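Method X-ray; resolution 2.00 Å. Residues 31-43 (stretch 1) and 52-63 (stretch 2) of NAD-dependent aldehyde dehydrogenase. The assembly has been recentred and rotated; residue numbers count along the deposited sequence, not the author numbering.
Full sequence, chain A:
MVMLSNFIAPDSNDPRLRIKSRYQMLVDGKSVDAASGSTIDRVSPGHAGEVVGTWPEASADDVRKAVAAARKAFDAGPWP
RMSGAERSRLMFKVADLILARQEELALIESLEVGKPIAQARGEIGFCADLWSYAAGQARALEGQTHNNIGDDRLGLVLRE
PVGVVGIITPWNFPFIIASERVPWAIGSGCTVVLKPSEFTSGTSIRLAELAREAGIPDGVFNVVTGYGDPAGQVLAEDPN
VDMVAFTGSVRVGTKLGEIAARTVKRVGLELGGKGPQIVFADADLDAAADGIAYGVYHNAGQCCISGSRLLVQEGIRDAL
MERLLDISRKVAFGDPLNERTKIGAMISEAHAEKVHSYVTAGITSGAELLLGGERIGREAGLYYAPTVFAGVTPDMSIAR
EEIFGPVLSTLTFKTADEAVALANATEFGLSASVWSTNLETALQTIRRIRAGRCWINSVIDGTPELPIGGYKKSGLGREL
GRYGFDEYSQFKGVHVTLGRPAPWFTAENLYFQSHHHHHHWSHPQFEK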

# COMPACT_ATOMS: atom_id res chain seq x y z
N SER A 31 -23.74 -31.38 -12.47
CA SER A 31 -23.08 -32.56 -11.93
C SER A 31 -23.03 -33.66 -13.00
O SER A 31 -24.05 -34.03 -13.59
CB SER A 31 -23.81 -33.04 -10.68
OG SER A 31 -23.74 -32.07 -9.64
N VAL A 32 -21.84 -34.16 -13.29
CA VAL A 32 -21.66 -35.05 -14.43
C VAL A 32 -20.73 -36.21 -14.08
O VAL A 32 -19.87 -36.08 -13.21
CB VAL A 32 -21.11 -34.33 -15.70
CG1 VAL A 32 -22.12 -33.37 -16.27
CG2 VAL A 32 -19.79 -33.61 -15.43
N ASP A 33 -20.91 -37.33 -14.79
CA ASP A 33 -20.01 -38.47 -14.71
C ASP A 33 -18.89 -38.24 -15.71
O ASP A 33 -18.96 -37.33 -16.53
CB ASP A 33 -20.76 -39.75 -15.09
CG ASP A 33 -21.89 -40.08 -14.13
OD1 ASP A 33 -21.71 -39.96 -12.91
OD2 ASP A 33 -22.98 -40.45 -14.62
N ALA A 34 -17.85 -39.07 -15.64
CA ALA A 34 -16.93 -39.17 -16.76
C ALA A 34 -17.71 -39.72 -17.96
O ALA A 34 -18.61 -40.55 -17.79
CB ALA A 34 -15.78 -40.07 -16.43
N ALA A 35 -17.35 -39.28 -19.16
CA ALA A 35 -18.02 -39.81 -20.37
C ALA A 35 -17.99 -41.34 -20.38
O ALA A 35 -18.98 -42.00 -20.79
CB ALA A 35 -17.38 -39.25 -21.66
N SER A 36 -16.89 -41.92 -19.89
CA SER A 36 -16.73 -43.38 -19.86
C SER A 36 -17.53 -44.09 -18.76
O SER A 36 -17.64 -45.33 -18.77
CB SER A 36 -15.26 -43.75 -19.64
OG SER A 36 -14.89 -43.36 -18.33
N GLY A 37 -18.02 -43.32 -17.78
CA GLY A 37 -18.65 -43.90 -16.60
C GLY A 37 -17.65 -44.50 -15.62
O GLY A 37 -18.06 -45.10 -14.62
N SER A 38 -16.35 -44.38 -15.92
CA SER A 38 -15.35 -45.00 -15.03
C SER A 38 -15.26 -44.19 -13.72
O SER A 38 -15.49 -42.98 -13.72
CB SER A 38 -13.98 -45.13 -15.72
OG SER A 38 -13.00 -45.71 -14.84
N THR A 39 -15.01 -44.88 -12.61
CA THR A 39 -14.94 -44.24 -11.29
C THR A 39 -13.75 -44.78 -10.50
O THR A 39 -13.11 -45.77 -10.90
CB THR A 39 -16.23 -44.47 -10.46
OG1 THR A 39 -16.37 -45.86 -10.20
CG2 THR A 39 -17.50 -43.96 -11.19
N ILE A 40 -13.45 -44.11 -9.39
CA ILE A 40 -12.35 -44.46 -8.48
C ILE A 40 -12.97 -44.56 -7.12
O ILE A 40 -13.77 -43.72 -6.76
CB ILE A 40 -11.27 -43.33 -8.44
CG1 ILE A 40 -10.51 -43.27 -9.77
CG2 ILE A 40 -10.24 -43.54 -7.28
CD1 ILE A 40 -9.85 -41.92 -10.03
N ASP A 41 -12.63 -45.59 -6.37
CA ASP A 41 -13.12 -45.72 -5.00
C ASP A 41 -12.04 -45.25 -4.02
O ASP A 41 -10.84 -45.38 -4.30
CB ASP A 41 -13.41 -47.20 -4.67
CG ASP A 41 -14.63 -47.77 -5.42
OD1 ASP A 41 -15.49 -47.03 -5.95
OD2 ASP A 41 -14.76 -49.01 -5.43
N ARG A 42 -12.48 -44.75 -2.87
CA ARG A 42 -11.60 -44.46 -1.75
C ARG A 42 -11.97 -45.35 -0.56
O ARG A 42 -13.09 -45.30 -0.06
CB ARG A 42 -11.71 -42.97 -1.31
CG ARG A 42 -10.92 -42.64 -0.06
CD ARG A 42 -9.46 -43.03 -0.21
NE ARG A 42 -8.61 -42.38 0.79
CZ ARG A 42 -7.36 -42.76 1.09
NH1 ARG A 42 -6.81 -43.80 0.47
NH2 ARG A 42 -6.67 -42.09 2.03
N VAL A 43 -11.01 -46.14 -0.10
CA VAL A 43 -11.17 -46.94 1.10
C VAL A 43 -10.65 -46.09 2.24
O VAL A 43 -9.60 -45.45 2.11
CB VAL A 43 -10.38 -48.29 1.00
CG1 VAL A 43 -10.28 -49.01 2.35
CG2 VAL A 43 -11.05 -49.25 -0.04
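Stretch 2, residues 52-63: VGTWPEASADDV

Stretch 2 enters as a β-strand, residues 52-56, passes through an extended link at Glu 57 and Ala 58, and turns into a helix that begins at Ala 60 and runs on beyond Val 63. Its strand pairs with strand 39-43 of stretch 1: the N-to-C directions differ by 160°, so the two run antiparallel, and their axes approach to 4.4 Å. Together the stretches bury 780 Å², both sides summed.

Along stretch 1, Ser 31 lies beyond reach, and contact opens loosely at the end of the first strand, where Val 32 O is 4.0 Å from Pro 56 CG. Asp 33 adds a bridged contact: water 1 donates to Asp 33 O and to Asp 62 OD2, each at 2.9 Å. Ala 34 is the first residue to pack closely. Its CA-to-CB bond points toward stretch 2, placing CB 4.0 Å from Pro 56 CB and 3.2 Å from Asp 62 OD1.

A type I turn from Ala 34 to Gly 37, closed by Gly 37 N to Ala 34 O at 2.8 Å, directs Ala 35 N at Asp 62, near the start of the helix. Ala 35 N donates to Asp 62 OD2 at 3.1 Å with an angle of 166°, whereas its bond to Asp 62 OD1, at 3.5 Å and 140°, is weak. The same carboxylate accepts from Ser 59 N (2.9 Å to Asp 62 OD1), while Ser 59 OG caps the helix by accepting from Asp 62 N at 3.0 Å; Asp 62 thus ties the turn to the helix start. Water 2 extends the link, accepting from Ser 36 N at 3.0 Å and donating to Asp 62 OD1 at 2.6 Å. Gly 37, at phi 75°, makes no contact with stretch 2.

Ser 38 leads into the regular pairing. Its O accepts from Glu 57 N at 2.9 Å and 171°, and its OG donates to Glu 57 OE1 at 2.5 Å, a short bond reached by a glutamate with chi1 and chi2 both t. Thr 39 then faces Pro 56 in a non-hydrogen-bonded pair with the CA atoms 4.0 Å apart.

Ile 40 and Trp 55 form a hydrogen-bonded pair: Ile 40 N donates to Trp 55 O at 2.8 Å, and Trp 55 N to Ile 40 O at 3.1 Å. Their side chains share one sheet face, with Ile 40 CB 4.0 Å from Trp 55 CD1. Asp 41 opposes Thr 54 on the other face, where Asp 41 OD1 lies 3.0 Å from Thr 54 CG2.

At Arg 42 the ladder repeats: Arg 42 N donates to Gly 53 O at 2.7 Å, and Arg 42 O receives Val 52 N at 2.8 Å plus a weak bond from Gly 53 N at 3.4 Å. Arg 42 CB meets Trp 55 CH2 at 3.6 Å. An ideal CB on Gly 53 would fall 2.6 Å from Trp 55 CZ3, so the indole occupies that space. Val 43 closes the contact, its C 4.3 Å from Val 52 CG2.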

# COMPACT_ATOMS: atom_id res chain seq x y z
N VAL A 52 -15.53 -45.43 1.37
CA VAL A 52 -16.13 -44.19 1.90
C VAL A 52 -16.42 -43.13 0.85
O VAL A 52 -17.11 -42.15 1.14
CB VAL A 52 -15.28 -43.56 3.05
CG1 VAL A 52 -15.28 -44.47 4.25
CG2 VAL A 52 -13.83 -43.28 2.58
N GLY A 53 -15.88 -43.30 -0.35
CA GLY A 53 -16.22 -42.41 -1.43
C GLY A 53 -15.93 -43.00 -2.80
O GLY A 53 -15.05 -43.84 -2.94
N THR A 54 -16.69 -42.56 -3.79
CA THR A 54 -16.34 -42.82 -5.19
C THR A 54 -16.68 -41.65 -6.07
O THR A 54 -17.68 -40.96 -5.86
CB THR A 54 -16.87 -44.21 -5.78
OG1 THR A 54 -17.63 -44.04 -6.99
CG2 THR A 54 -17.54 -45.11 -4.77
N TRP A 55 -15.79 -41.39 -7.03
CA TRP A 55 -15.93 -40.26 -7.92
C TRP A 55 -15.42 -40.65 -9.29
O TRP A 55 -14.71 -41.66 -9.41
CB TRP A 55 -15.13 -39.03 -7.39
CG TRP A 55 -13.91 -39.41 -6.64
CD1 TRP A 55 -12.72 -39.80 -7.16
CD2 TRP A 55 -13.77 -39.49 -5.22
NE1 TRP A 55 -11.84 -40.11 -6.17
CE2 TRP A 55 -12.46 -39.92 -4.96
CE3 TRP A 55 -14.64 -39.24 -4.15
CZ2 TRP A 55 -11.98 -40.11 -3.67
CZ3 TRP A 55 -14.15 -39.41 -2.85
CH2 TRP A 55 -12.83 -39.84 -2.63
N PRO A 56 -15.72 -39.83 -10.31
CA PRO A 56 -15.34 -40.23 -11.66
C PRO A 56 -13.84 -40.30 -11.85
O PRO A 56 -13.05 -39.62 -11.13
CB PRO A 56 -15.92 -39.11 -12.54
CG PRO A 56 -17.10 -38.62 -11.77
CD PRO A 56 -16.59 -38.64 -10.33
N GLU A 57 -13.45 -41.14 -12.81
CA GLU A 57 -12.09 -41.17 -13.27
C GLU A 57 -12.11 -40.38 -14.56
O GLU A 57 -12.52 -40.91 -15.60
CB GLU A 57 -11.64 -42.61 -13.52
CG GLU A 57 -10.25 -42.70 -14.15
CD GLU A 57 -9.83 -44.14 -14.54
OE1 GLU A 57 -10.59 -45.12 -14.31
OE2 GLU A 57 -8.73 -44.26 -15.11
N ALA A 58 -11.69 -39.11 -14.52
CA ALA A 58 -11.81 -38.26 -15.70
C ALA A 58 -10.83 -38.67 -16.80
O ALA A 58 -9.69 -39.05 -16.51
CB ALA A 58 -11.63 -36.76 -15.36
N SER A 59 -11.30 -38.59 -18.04
CA SER A 59 -10.47 -38.69 -19.22
C SER A 59 -9.92 -37.29 -19.53
O SER A 59 -10.45 -36.28 -19.03
CB SER A 59 -11.34 -39.16 -20.40
OG SER A 59 -12.07 -38.04 -20.89
N ALA A 60 -8.89 -37.23 -20.38
CA ALA A 60 -8.37 -35.94 -20.87
C ALA A 60 -9.48 -35.07 -21.45
O ALA A 60 -9.52 -33.86 -21.23
CB ALA A 60 -7.23 -36.15 -21.92
N ASP A 61 -10.40 -35.69 -22.19
CA ASP A 61 -11.51 -34.93 -22.76
C ASP A 61 -12.50 -34.39 -21.72
O ASP A 61 -13.06 -33.31 -21.91
CB ASP A 61 -12.27 -35.78 -23.79
CG ASP A 61 -11.49 -35.93 -25.10
OD1 ASP A 61 -10.93 -34.92 -25.59
OD2 ASP A 61 -11.43 -37.06 -25.64
N ASP A 62 -12.75 -35.15 -20.66
CA ASP A 62 -13.59 -34.66 -19.55
C ASP A 62 -12.98 -33.36 -18.97
O ASP A 62 -13.70 -32.40 -18.73
CB ASP A 62 -13.73 -35.72 -18.43
CG ASP A 62 -14.51 -36.99 -18.88
OD1 ASP A 62 -14.14 -38.10 -18.40
OD2 ASP A 62 -15.47 -36.89 -19.67
N VAL A 63 -11.66 -33.35 -18.79
CA VAL A 63 -10.96 -32.20 -18.23
C VAL A 63 -11.00 -30.99 -19.15
O VAL A 63 -11.24 -29.88 -18.69
CB VAL A 63 -9.51 -32.55 -17.76
CG1 VAL A 63 -8.81 -31.29 -17.18
CG2 VAL A 63 -9.56 -33.63 -16.70
O HOH W 1 -17.65 -35.43 -18.34
O HOH W 2 -14.43 -40.29 -19.77
O HOH W 3 -12.55 -42.04 -18.04